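Local coordinates for protein DyP (PDB 3VXJ) that binds heme b and probably acts as a peroxidase of the dye-decolorizing type, here holding 2,6-dimethoxyphenol beside a heme propionate, at residues A99-D104 / N365-Q370; T312-D317 / I372-N377; F95-N100 / G425-L430. All coordinates share one frame; numbering follows the deposited sequence.

How the contacts relate
Contacts 1 and 2 both use helix 367-375 and both touch the heme, their centres lying about 12 Å apart; within the helix Gln370 O approaches Ala375 N at 2.9 Å. Contact 1 meets a vinyl-bearing edge of the porphyrin, whereas contact 2 lies beside one propionate and the bound 2,6-dimethoxyphenol. Contact 3, centred about 9 Å from contact 1, shares Ala99 and Asn100 with it and stands farther from the cofactor, the side chain of Tyr427 being about 9 Å from the heme. Contacts 1 and 3 are joined by a salt bridge of 2.8 Å from Arg368 NE to Asp97 OD2, and Leu101 O links contact 1 to Asn376 ND2 of contact 2.

Contact 1: A99-D104 / N365-Q370; sequences ANLGDD and NGFRFQ. With HEM (protoporphyrin IX containing Fe), chain B.
Leu101 brings both of its methyl groups to the far end of the Phe367 ring, and this apolar meeting is the heart of the contact. CD2 is 3.8 Å from Phe367 CE2, while CD1 comes in at the ring edge, in its plane, and the two side chains run at about a right angle to each other. With CG anti to the backbone N (chi1 167°), the ring of Phe367 reaches from the first turn of its helix to Leu101 at one end and the heme at the other: CD1 of the ring is 3.6 Å from the vinyl carbon CBC. An alanine in place of Phe367 would probably open a gap between the Leu101 methyls and that vinyl group, leaving both without the ring they pack on. Arg368, its chain extended from CG to NE, also crosses Leu101 at about a right angle, with CG 4.1 Å from the same Leu101 CD2. Its guanidinium has Asn100 ND2 near its plane at the edge, 3.6 Å from NH2, with amide and guanidinium planes 77° apart. Two nitrogens meet there without a hydrogen bond; both groups instead turn to the carboxylate of Asp97. Gly102 ends the helix of Leu101 with positive phi in a Schellman motif, and Gly366 is the N-cap of the helix that carries Phe367. One turn on, Gln370 OE1 lies 3.4 Å from HEM CAC. Phe367 and Gln370 thus line the heme pocket at the CAC/CBC vinyl group, with Leu101 packed behind the Phe367 ring.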
loop_
_atom_site.group_PDB
_atom_site.type_symbol
_atom_site.label_atom_id
_atom_site.label_comp_id
_atom_site.label_asym_id
_atom_site.label_seq_id
_atom_site.Cartn_x
_atom_site.Cartn_y
_atom_site.Cartn_z
ATOM N N ALA A 99 5.025 15.531 -8.283
ATOM C CA ALA A 99 4.535 16.831 -7.853
ATOM C C ALA A 99 3.006 16.843 -7.754
ATOM O O ALA A 99 2.450 17.463 -6.844
ATOM C CB ALA A 99 5.045 17.931 -8.776
ATOM N N ASN A 100 2.325 16.150 -8.666
ATOM C CA ASN A 100 0.867 16.039 -8.601
ATOM C C ASN A 100 0.392 15.354 -7.341
ATOM O O ASN A 100 -0.673 15.678 -6.822
ATOM C CB ASN A 100 0.297 15.311 -9.812
ATOM C CG ASN A 100 0.551 16.038 -11.104
ATOM O OD1 ASN A 100 0.451 17.270 -11.176
ATOM N ND2 ASN A 100 0.871 15.290 -12.142
ATOM N N LEU A 101 1.184 14.395 -6.864
ATOM C CA LEU A 101 0.875 13.679 -5.627
ATOM C C LEU A 101 1.112 14.531 -4.387
ATOM O O LEU A 101 0.654 14.172 -3.299
ATOM C CB LEU A 101 1.682 12.378 -5.526
ATOM C CG LEU A 101 1.557 11.374 -6.682
ATOM C CD1 LEU A 101 2.609 10.271 -6.569
ATOM C CD2 LEU A 101 0.142 10.780 -6.728
ATOM N N GLY A 102 1.821 15.652 -4.549
ATOM C CA GLY A 102 2.138 16.540 -3.428
ATOM C C GLY A 102 3.537 16.358 -2.868
ATOM O O GLY A 102 3.893 16.972 -1.860
ATOM N N ASP A 103 4.330 15.511 -3.524
ATOM C CA ASP A 103 5.680 15.193 -3.052
ATOM C C ASP A 103 6.607 16.397 -3.071
ATOM O O ASP A 103 6.567 17.230 -3.991
ATOM C CB ASP A 103 6.340 14.142 -3.951
ATOM C CG ASP A 103 5.745 12.755 -3.817
ATOM O OD1 ASP A 103 4.625 12.576 -3.286
ATOM O OD2 ASP A 103 6.419 11.821 -4.295
ATOM N N ASP A 104 7.456 16.455 -2.046
ATOM C CA ASP A 104 8.633 17.299 -2.034
ATOM C C ASP A 104 9.685 16.555 -2.841
ATOM O O ASP A 104 10.257 15.569 -2.376
ATOM C CB ASP A 104 9.095 17.492 -0.587
ATOM C CG ASP A 104 10.361 18.332 -0.469
ATOM O OD1 ASP A 104 10.924 18.740 -1.507
ATOM O OD2 ASP A 104 10.786 18.576 0.686
ATOM N N ASN A 365 -7.598 5.679 -10.525
ATOM C CA ASN A 365 -8.780 5.376 -9.725
ATOM C C ASN A 365 -8.462 4.753 -8.367
ATOM O O ASN A 365 -9.326 4.714 -7.498
ATOM C CB ASN A 365 -9.715 4.435 -10.491
ATOM C CG ASN A 365 -10.451 5.125 -11.601
ATOM O OD1 ASN A 365 -10.412 6.360 -11.734
ATOM N ND2 ASN A 365 -11.143 4.339 -12.405
ATOM N N GLY A 366 -7.247 4.240 -8.196
ATOM C CA GLY A 366 -6.876 3.548 -6.962
ATOM C C GLY A 366 -5.972 4.434 -6.141
ATOM O O GLY A 366 -6.411 5.461 -5.631
ATOM N N PHE A 367 -4.694 4.067 -6.075
ATOM C CA PHE A 367 -3.675 4.857 -5.400
ATOM C C PHE A 367 -3.811 6.364 -5.633
ATOM O O PHE A 367 -3.813 7.151 -4.689
ATOM C CB PHE A 367 -2.288 4.408 -5.866
ATOM C CG PHE A 367 -1.195 5.363 -5.478
ATOM C CD1 PHE A 367 -0.830 5.525 -4.136
ATOM C CD2 PHE A 367 -0.583 6.171 -6.438
ATOM C CE1 PHE A 367 0.156 6.450 -3.775
ATOM C CE2 PHE A 367 0.403 7.078 -6.083
ATOM C CZ PHE A 367 0.765 7.230 -4.747
ATOM N N ARG A 368 -3.868 6.767 -6.898
ATOM C CA ARG A 368 -3.780 8.179 -7.217
ATOM C C ARG A 368 -5.017 8.953 -6.783
ATOM O O ARG A 368 -4.921 10.104 -6.355
ATOM C CB ARG A 368 -3.507 8.351 -8.707
ATOM C CG ARG A 368 -3.026 9.716 -9.092
ATOM C CD ARG A 368 -2.595 9.672 -10.546
ATOM N NE ARG A 368 -1.975 10.916 -10.986
ATOM C CZ ARG A 368 -2.639 11.995 -11.391
ATOM N NH1 ARG A 368 -3.969 11.997 -11.430
ATOM N NH2 ARG A 368 -1.967 13.076 -11.769
ATOM N N PHE A 369 -6.182 8.311 -6.902
ATOM C CA PHE A 369 -7.455 8.904 -6.473
ATOM C C PHE A 369 -7.498 9.056 -4.956
ATOM O O PHE A 369 -7.913 10.096 -4.437
ATOM C CB PHE A 369 -8.610 8.029 -6.948
ATOM C CG PHE A 369 -9.888 8.775 -7.193
ATOM C CD1 PHE A 369 -10.161 9.313 -8.443
ATOM C CD2 PHE A 369 -10.833 8.914 -6.185
ATOM C CE1 PHE A 369 -11.347 9.990 -8.684
ATOM C CE2 PHE A 369 -12.020 9.612 -6.422
ATOM C CZ PHE A 369 -12.271 10.138 -7.678
ATOM N N GLN A 370 -7.066 8.012 -4.257
ATOM C CA GLN A 370 -6.968 8.025 -2.800
ATOM C C GLN A 370 -6.026 9.118 -2.312
ATOM O O GLN A 370 -6.308 9.791 -1.317
ATOM C CB GLN A 370 -6.526 6.656 -2.304
ATOM C CG GLN A 370 -7.558 5.588 -2.588
ATOM C CD GLN A 370 -6.985 4.196 -2.519
ATOM O OE1 GLN A 370 -5.914 3.970 -1.944
ATOM N NE2 GLN A 370 -7.689 3.239 -3.114
HETATM C CHA HEM B . -5.317 1.323 5.600
HETATM C CHB HEM B . -1.029 2.662 7.386
HETATM C CHC HEM B . 0.046 4.911 3.241
HETATM C CHD HEM B . -4.222 3.555 1.418
HETATM C C1A HEM B . -4.268 1.519 6.455
HETATM C C2A HEM B . -4.212 1.077 7.830
HETATM C C3A HEM B . -3.022 1.461 8.325
HETATM C C4A HEM B . -2.290 2.123 7.269
HETATM C CMA HEM B . -2.479 1.226 9.747
HETATM C CAA HEM B . -5.365 0.366 8.573
HETATM C CBA HEM B . -5.378 -1.159 8.454
HETATM C CGA HEM B . -5.802 -1.667 7.096
HETATM O O1A HEM B . -6.989 -1.559 6.722
HETATM O O2A HEM B . -4.925 -2.225 6.380
HETATM C C1B HEM B . -0.352 3.376 6.417
HETATM C C2B HEM B . 0.972 3.945 6.556
HETATM C C3B HEM B . 1.273 4.567 5.401
HETATM C C4B HEM B . 0.148 4.389 4.507
HETATM C CMB HEM B . 1.826 3.841 7.839
HETATM C CAB HEM B . 2.568 5.314 5.020
HETATM C CBB HEM B . 3.736 5.060 5.614
HETATM C C1C HEM B . -1.036 4.777 2.408
HETATM C C2C HEM B . -1.174 5.377 1.095
HETATM C C3C HEM B . -2.365 5.014 0.594
HETATM C C4C HEM B . -3.005 4.168 1.579
HETATM C CMC HEM B . -0.100 6.258 0.430
HETATM C CAC HEM B . -2.999 5.371 -0.776
HETATM C CBC HEM B . -2.841 6.579 -1.334
HETATM C C1D HEM B . -4.863 2.782 2.351
HETATM C C2D HEM B . -6.092 2.073 2.092
HETATM C C3D HEM B . -6.435 1.398 3.383
HETATM C C4D HEM B . -5.382 1.749 4.301
HETATM C CMD HEM B . -6.930 2.004 0.804
HETATM C CAD HEM B . -7.687 0.537 3.611
HETATM C CBD HEM B . -8.847 1.487 3.895
HETATM C CGD HEM B . -10.140 0.741 4.089
HETATM O O1D HEM B . -10.813 0.995 5.124
HETATM O O2D HEM B . -10.504 -0.092 3.228
HETATM N NA HEM B . -3.096 2.168 6.160
HETATM N NB HEM B . -0.849 3.694 5.159
HETATM N NC HEM B . -2.190 4.079 2.681
HETATM N ND HEM B . -4.447 2.546 3.660
HETATM FE FE HEM B . -2.667 3.185 4.439
HETATM O O HOH W 1 -1.884 1.459 3.824
#

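Contact 2: T312-D317 / I372-N377; sequences TNPRQD and INWANN. With HEM (protoporphyrin IX containing Fe), chain B; 3DM (2,6-dimethoxyphenol), chain D.
Pro314 lies with its ring carbons over one face of the Trp374 indole, a CH-pi contact almost exactly centred on the six-membered ring: CG is 3.6 Å from the centroid and only 5° off the ring normal. CD presses in more closely still, 3.3 Å from Trp374 CZ3, and the two side chains cross at about a right angle. In Trp374, CG lies anti to the carbonyl carbon (chi1 -69°), which directs the indole toward the loop after helix 308-312, its six-membered ring against Pro314. At the rim of the same ring, near its plane, Thr312 O stands 3.5 Å from CZ3. Trp374 thus meets the backbone at Thr312 by its edge and Pro314 by its face, and all three residues are buried. The side chain of Thr312 turns from the indole to the porphyrin, where OG1 comes 3.2 Å from HEM C2D while hydrogen-bonding to the carbonyl of His308, the axial iron ligand.

The residues flanking Pro314 serve the ligands. Asn313 OD1 accepts from Arg315 N in an Asx turn, the donor lying 50° out of the carbonyl plane; this helps fix the amide, whose ND2 gives one N-H to HEM O2D at 3.0 Å and the other to O1 of 2,6-dimethoxyphenol at 3.1 Å. Arg315 NH2 gives a nearly straight bond of 2.9 Å to HEM O1D, which lies at the guanidinium edge. Further bonds, from NH1 to Phe291 O and from NH2 to Asn289 OD1, hold the guanidinium. The turn packed on Trp374 thus holds the propionate and the bound phenol side by side, part of the heme pocket and of a 2,6-dimethoxyphenol pocket that is probably a substrate site.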
loop_
_atom_site.group_PDB
_atom_site.type_symbol
_atom_site.label_atom_id
_atom_site.label_comp_id
_atom_site.label_asym_id
_atom_site.label_seq_id
_atom_site.Cartn_x
_atom_site.Cartn_y
_atom_site.Cartn_z
ATOM N N THR A 312 -9.035 7.194 2.614
ATOM C CA THR A 312 -8.597 6.289 1.551
ATOM C C THR A 312 -9.686 5.304 1.138
ATOM O O THR A 312 -9.664 4.809 0.014
ATOM C CB THR A 312 -7.308 5.546 1.910
ATOM O OG1 THR A 312 -7.555 4.731 3.069
ATOM C CG2 THR A 312 -6.151 6.529 2.175
ATOM N N ASN A 313 -10.637 5.049 2.038
ATOM C CA ASN A 313 -11.862 4.335 1.706
ATOM C C ASN A 313 -13.049 4.965 2.425
ATOM O O ASN A 313 -13.342 4.624 3.576
ATOM C CB ASN A 313 -11.769 2.848 2.046
ATOM C CG ASN A 313 -13.063 2.101 1.744
ATOM O OD1 ASN A 313 -13.995 2.649 1.131
ATOM N ND2 ASN A 313 -13.139 0.849 2.199
ATOM N N PRO A 314 -13.738 5.895 1.745
ATOM C CA PRO A 314 -14.797 6.672 2.378
ATOM C C PRO A 314 -16.069 5.900 2.715
ATOM O O PRO A 314 -16.904 6.439 3.430
ATOM C CB PRO A 314 -15.098 7.768 1.345
ATOM C CG PRO A 314 -13.861 7.845 0.502
ATOM C CD PRO A 314 -13.364 6.445 0.431
ATOM N N ARG A 315 -16.215 4.663 2.237
ATOM C CA ARG A 315 -17.407 3.858 2.548
ATOM C C ARG A 315 -18.681 4.692 2.319
ATOM O O ARG A 315 -18.842 5.253 1.227
ATOM C CB ARG A 315 -17.301 3.205 3.944
ATOM C CG ARG A 315 -16.035 2.380 4.083
ATOM C CD ARG A 315 -15.938 1.612 5.396
ATOM N NE ARG A 315 -14.600 1.020 5.500
ATOM C CZ ARG A 315 -14.305 -0.196 5.956
ATOM N NH1 ARG A 315 -15.251 -1.014 6.401
ATOM N NH2 ARG A 315 -13.045 -0.593 5.952
ATOM N N GLN A 316 -19.580 4.783 3.303
ATOM C CA GLN A 316 -20.865 5.465 3.101
ATOM C C GLN A 316 -20.758 6.982 2.924
ATOM O O GLN A 316 -21.736 7.622 2.539
ATOM C CB GLN A 316 -21.863 5.109 4.219
ATOM C CG GLN A 316 -23.320 5.543 3.978
ATOM C CD GLN A 316 -23.988 4.826 2.812
ATOM O OE1 GLN A 316 -23.585 3.727 2.424
ATOM N NE2 GLN A 316 -25.022 5.447 2.260
ATOM N N ASP A 317 -19.585 7.570 3.163
ATOM C CA ASP A 317 -19.409 8.987 2.798
ATOM C C ASP A 317 -19.652 9.210 1.295
ATOM O O ASP A 317 -19.979 10.325 0.877
ATOM C CB ASP A 317 -18.013 9.511 3.157
ATOM C CG ASP A 317 -17.800 9.700 4.651
ATOM O OD1 ASP A 317 -18.766 9.896 5.420
ATOM O OD2 ASP A 317 -16.611 9.678 5.040
ATOM N N ILE A 372 -4.732 11.995 -4.229
ATOM C CA ILE A 372 -4.975 13.356 -4.692
ATOM C C ILE A 372 -6.404 13.796 -4.382
ATOM O O ILE A 372 -6.621 14.768 -3.647
ATOM C CB ILE A 372 -4.699 13.501 -6.189
ATOM C CG1 ILE A 372 -3.225 13.193 -6.496
ATOM C CG2 ILE A 372 -5.049 14.917 -6.661
ATOM C CD1 ILE A 372 -2.866 13.260 -7.970
ATOM N N ASN A 373 -7.375 13.087 -4.952
ATOM C CA ASN A 373 -8.768 13.500 -4.854
ATOM C C ASN A 373 -9.295 13.469 -3.436
ATOM O O ASN A 373 -10.193 14.231 -3.091
ATOM C CB ASN A 373 -9.661 12.618 -5.720
ATOM C CG ASN A 373 -9.273 12.652 -7.181
ATOM O OD1 ASN A 373 -8.147 12.328 -7.552
ATOM N ND2 ASN A 373 -10.221 13.034 -8.026
ATOM N N TRP A 374 -8.728 12.581 -2.627
ATOM C CA TRP A 374 -9.232 12.349 -1.290
ATOM C C TRP A 374 -8.293 12.848 -0.184
ATOM O O TRP A 374 -8.601 13.845 0.471
ATOM C CB TRP A 374 -9.606 10.873 -1.113
ATOM C CG TRP A 374 -10.819 10.473 -1.930
ATOM C CD1 TRP A 374 -11.707 11.309 -2.567
ATOM C CD2 TRP A 374 -11.274 9.144 -2.175
ATOM N NE1 TRP A 374 -12.692 10.574 -3.181
ATOM C CE2 TRP A 374 -12.444 9.242 -2.964
ATOM C CE3 TRP A 374 -10.800 7.877 -1.812
ATOM C CZ2 TRP A 374 -13.156 8.127 -3.378
ATOM C CZ3 TRP A 374 -11.501 6.768 -2.233
ATOM C CH2 TRP A 374 -12.676 6.897 -3.006
ATOM N N ALA A 375 -7.157 12.177 0.015
ATOM C CA ALA A 375 -6.256 12.524 1.120
ATOM C C ALA A 375 -5.764 13.977 1.090
ATOM O O ALA A 375 -5.696 14.623 2.127
ATOM C CB ALA A 375 -5.089 11.554 1.170
ATOM N N ASN A 376 -5.405 14.464 -0.097
ATOM C CA ASN A 376 -4.870 15.826 -0.274
ATOM C C ASN A 376 -5.932 16.918 -0.326
ATOM O O ASN A 376 -5.611 18.112 -0.429
ATOM C CB ASN A 376 -4.049 15.927 -1.564
ATOM C CG ASN A 376 -2.737 15.166 -1.500
ATOM O OD1 ASN A 376 -2.376 14.569 -0.473
ATOM N ND2 ASN A 376 -2.029 15.147 -2.618
ATOM N N ASN A 377 -7.197 16.519 -0.278
ATOM C CA ASN A 377 -8.296 17.442 -0.517
ATOM C C ASN A 377 -8.959 17.812 0.800
ATOM O O ASN A 377 -9.670 16.990 1.390
ATOM C CB ASN A 377 -9.276 16.758 -1.464
ATOM C CG ASN A 377 -10.439 17.635 -1.882
ATOM O OD1 ASN A 377 -10.697 18.708 -1.325
ATOM N ND2 ASN A 377 -11.178 17.151 -2.876
HETATM C CHA HEM B . -5.317 1.323 5.600
HETATM C CHB HEM B . -1.029 2.662 7.386
HETATM C CHC HEM B . 0.046 4.911 3.241
HETATM C CHD HEM B . -4.222 3.555 1.418
HETATM C C1A HEM B . -4.268 1.519 6.455
HETATM C C2A HEM B . -4.212 1.077 7.830
HETATM C C3A HEM B . -3.022 1.461 8.325
HETATM C C4A HEM B . -2.290 2.123 7.269
HETATM C CMA HEM B . -2.479 1.226 9.747
HETATM C CAA HEM B . -5.365 0.366 8.573
HETATM C CBA HEM B . -5.378 -1.159 8.454
HETATM C CGA HEM B . -5.802 -1.667 7.096
HETATM O O1A HEM B . -6.989 -1.559 6.722
HETATM O O2A HEM B . -4.925 -2.225 6.380
HETATM C C1B HEM B . -0.352 3.376 6.417
HETATM C C2B HEM B . 0.972 3.945 6.556
HETATM C C3B HEM B . 1.273 4.567 5.401
HETATM C C4B HEM B . 0.148 4.389 4.507
HETATM C CMB HEM B . 1.826 3.841 7.839
HETATM C CAB HEM B . 2.568 5.314 5.020
HETATM C CBB HEM B . 3.736 5.060 5.614
HETATM C C1C HEM B . -1.036 4.777 2.408
HETATM C C2C HEM B . -1.174 5.377 1.095
HETATM C C3C HEM B . -2.365 5.014 0.594
HETATM C C4C HEM B . -3.005 4.168 1.579
HETATM C CMC HEM B . -0.100 6.258 0.430
HETATM C CAC HEM B . -2.999 5.371 -0.776
HETATM C CBC HEM B . -2.841 6.579 -1.334
HETATM C C1D HEM B . -4.863 2.782 2.351
HETATM C C2D HEM B . -6.092 2.073 2.092
HETATM C C3D HEM B . -6.435 1.398 3.383
HETATM C C4D HEM B . -5.382 1.749 4.301
HETATM C CMD HEM B . -6.930 2.004 0.804
HETATM C CAD HEM B . -7.687 0.537 3.611
HETATM C CBD HEM B . -8.847 1.487 3.895
HETATM C CGD HEM B . -10.140 0.741 4.089
HETATM O O1D HEM B . -10.813 0.995 5.124
HETATM O O2D HEM B . -10.504 -0.092 3.228
HETATM N NA HEM B . -3.096 2.168 6.160
HETATM N NB HEM B . -0.849 3.694 5.159
HETATM N NC HEM B . -2.190 4.079 2.681
HETATM N ND HEM B . -4.447 2.546 3.660
HETATM FE FE HEM B . -2.667 3.185 4.439
HETATM O O1 3DM D . -15.919 -0.314 1.321
HETATM C C1 3DM D . -17.191 0.215 1.336
HETATM C C2 3DM D . -17.595 1.164 0.390
HETATM O O2 3DM D . -16.696 1.574 -0.561
HETATM C C7 3DM D . -16.979 2.791 -1.269
HETATM C C3 3DM D . -18.905 1.662 0.445
HETATM C C4 3DM D . -19.786 1.238 1.445
HETATM C C5 3DM D . -19.383 0.290 2.379
HETATM C C6 3DM D . -18.084 -0.215 2.324
HETATM O O3 3DM D . -17.627 -1.143 3.218
HETATM C C8 3DM D . -18.417 -1.356 4.419
HETATM O O HOH W 1 -1.884 1.459 3.824
#

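Contact 3: F95-N100 / G425-L430; sequences FADAAN and GEYFFL
Tyr427 projects from strand 420-430, which pairs with strand 216-225 in an antiparallel sheet, to meet Asp97, just ahead of helix 98-101; the contact joins the two halves of the DyP-type peroxidase fold, whose sequence families belong to the dimeric alpha+beta barrel clan. The direct bond is a hydrogen bond from Tyr427 OH to Asp97 OD2, 2.7 Å long, taken on the anti lone pair of that oxygen. OD2 lies at the edge of the phenol ring, near its plane, while the carboxylate is turned 55° from the ring. A chi1 of -159° swings the Asp97 carboxylate opposite its backbone N and toward Tyr427.

Charge adds a second partner: OD2 also faces the guanidinium of Arg368 on helix 367-375. These bonds grip a buried carboxylate, and the nearby guanidinium would be expected to favour its ionised form. The other oxygen is tied within its own segment, where Asn100 ND2 donates to Asp97 OD1 in a nearly straight bond of 2.9 Å.

Water forms a separate bridge. A single molecule accepts from Phe95 N at 3.0 Å and lies 2.7 Å from Glu426 OE1. The remaining carboxylate oxygen of Glu426 accepts from both sides of the contact: OE2 takes Gln94 N, just ahead of Phe95, and, on its anti lone pair at 2.8 Å, the backbone N of Tyr427.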
loop_
_atom_site.group_PDB
_atom_site.type_symbol
_atom_site.label_atom_id
_atom_site.label_comp_id
_atom_site.label_asym_id
_atom_site.label_seq_id
_atom_site.Cartn_x
_atom_site.Cartn_y
_atom_site.Cartn_z
ATOM N N PHE A 95 7.998 9.567 -11.176
ATOM C CA PHE A 95 8.742 10.800 -10.901
ATOM C C PHE A 95 8.060 11.994 -11.581
ATOM O O PHE A 95 7.898 13.048 -10.966
ATOM C CB PHE A 95 10.205 10.651 -11.347
ATOM C CG PHE A 95 11.126 11.770 -10.895
ATOM C CD1 PHE A 95 11.115 12.252 -9.582
ATOM C CD2 PHE A 95 12.040 12.317 -11.793
ATOM C CE1 PHE A 95 11.997 13.272 -9.183
ATOM C CE2 PHE A 95 12.921 13.329 -11.401
ATOM C CZ PHE A 95 12.889 13.805 -10.101
ATOM N N ALA A 96 7.608 11.802 -12.821
ATOM C CA ALA A 96 6.909 12.852 -13.567
ATOM C C ALA A 96 5.555 13.205 -12.956
ATOM O O ALA A 96 5.014 14.279 -13.240
ATOM C CB ALA A 96 6.720 12.420 -15.009
ATOM N N ASP A 97 5.020 12.310 -12.128
ATOM C CA ASP A 97 3.718 12.494 -11.498
ATOM C C ASP A 97 3.849 12.944 -10.043
ATOM O O ASP A 97 2.842 13.266 -9.402
ATOM C CB ASP A 97 2.930 11.175 -11.562
ATOM C CG ASP A 97 1.418 11.361 -11.398
ATOM O OD1 ASP A 97 0.873 12.395 -11.854
ATOM O OD2 ASP A 97 0.768 10.452 -10.838
ATOM N N ALA A 98 5.078 12.981 -9.523
ATOM C CA ALA A 98 5.298 13.117 -8.082
ATOM C C ALA A 98 4.801 14.452 -7.537
ATOM O O ALA A 98 4.191 14.505 -6.459
ATOM C CB ALA A 98 6.756 12.882 -7.747
ATOM N N ALA A 99 5.025 15.531 -8.283
ATOM C CA ALA A 99 4.535 16.831 -7.853
ATOM C C ALA A 99 3.006 16.843 -7.754
ATOM O O ALA A 99 2.450 17.463 -6.844
ATOM C CB ALA A 99 5.045 17.931 -8.776
ATOM N N ASN A 100 2.325 16.150 -8.666
ATOM C CA ASN A 100 0.867 16.039 -8.601
ATOM C C ASN A 100 0.392 15.354 -7.341
ATOM O O ASN A 100 -0.673 15.678 -6.822
ATOM C CB ASN A 100 0.297 15.311 -9.812
ATOM C CG ASN A 100 0.551 16.038 -11.104
ATOM O OD1 ASN A 100 0.451 17.270 -11.176
ATOM N ND2 ASN A 100 0.871 15.290 -12.142
ATOM N N GLY A 425 9.513 6.191 -5.889
ATOM C CA GLY A 425 8.453 5.266 -6.234
ATOM C C GLY A 425 8.387 5.103 -7.731
ATOM O O GLY A 425 9.060 5.822 -8.478
ATOM N N GLU A 426 7.572 4.155 -8.173
ATOM C CA GLU A 426 7.390 3.925 -9.591
ATOM C C GLU A 426 6.050 3.258 -9.850
ATOM O O GLU A 426 5.449 2.651 -8.950
ATOM C CB GLU A 426 8.564 3.104 -10.170
ATOM C CG GLU A 426 8.611 2.997 -11.699
ATOM C CD GLU A 426 8.531 4.360 -12.375
ATOM O OE1 GLU A 426 9.601 4.924 -12.720
ATOM O OE2 GLU A 426 7.402 4.871 -12.544
ATOM N N TYR A 427 5.585 3.389 -11.087
ATOM C CA TYR A 427 4.399 2.700 -11.567
ATOM C C TYR A 427 4.842 1.529 -12.433
ATOM O O TYR A 427 5.575 1.719 -13.416
ATOM C CB TYR A 427 3.535 3.668 -12.387
ATOM C CG TYR A 427 2.960 4.859 -11.639
ATOM C CD1 TYR A 427 2.409 4.717 -10.360
ATOM C CD2 TYR A 427 2.946 6.121 -12.227
ATOM C CE1 TYR A 427 1.869 5.812 -9.682
ATOM C CE2 TYR A 427 2.399 7.218 -11.563
ATOM C CZ TYR A 427 1.863 7.049 -10.292
ATOM O OH TYR A 427 1.334 8.121 -9.628
ATOM N N PHE A 428 4.403 0.327 -12.055
ATOM C CA PHE A 428 4.764 -0.916 -12.743
ATOM C C PHE A 428 3.525 -1.612 -13.279
ATOM O O PHE A 428 2.432 -1.463 -12.740
ATOM C CB PHE A 428 5.496 -1.899 -11.808
ATOM C CG PHE A 428 6.786 -1.377 -11.273
ATOM C CD1 PHE A 428 7.932 -1.365 -12.068
ATOM C CD2 PHE A 428 6.868 -0.892 -9.971
ATOM C CE1 PHE A 428 9.138 -0.873 -11.576
ATOM C CE2 PHE A 428 8.073 -0.409 -9.468
ATOM C CZ PHE A 428 9.204 -0.406 -10.264
ATOM N N PHE A 429 3.710 -2.399 -14.329
ATOM C CA PHE A 429 2.677 -3.325 -14.766
ATOM C C PHE A 429 3.149 -4.754 -14.537
ATOM O O PHE A 429 4.236 -5.135 -14.992
ATOM C CB PHE A 429 2.325 -3.108 -16.242
ATOM C CG PHE A 429 1.265 -4.042 -16.743
ATOM C CD1 PHE A 429 -0.050 -3.906 -16.322
ATOM C CD2 PHE A 429 1.594 -5.107 -17.585
ATOM C CE1 PHE A 429 -1.044 -4.779 -16.765
ATOM C CE2 PHE A 429 0.603 -5.987 -18.041
ATOM C CZ PHE A 429 -0.707 -5.831 -17.618
ATOM N N LEU A 430 2.323 -5.535 -13.840
ATOM C CA LEU A 430 2.589 -6.959 -13.628
ATOM C C LEU A 430 1.720 -7.762 -14.576
ATOM O O LEU A 430 0.511 -7.849 -14.380
ATOM C CB LEU A 430 2.294 -7.372 -12.182
ATOM C CG LEU A 430 3.346 -7.047 -11.123
ATOM C CD1 LEU A 430 3.437 -5.550 -10.853
ATOM C CD2 LEU A 430 3.032 -7.801 -9.853
HETATM O O HOH W 2 9.595 7.621 -12.776
#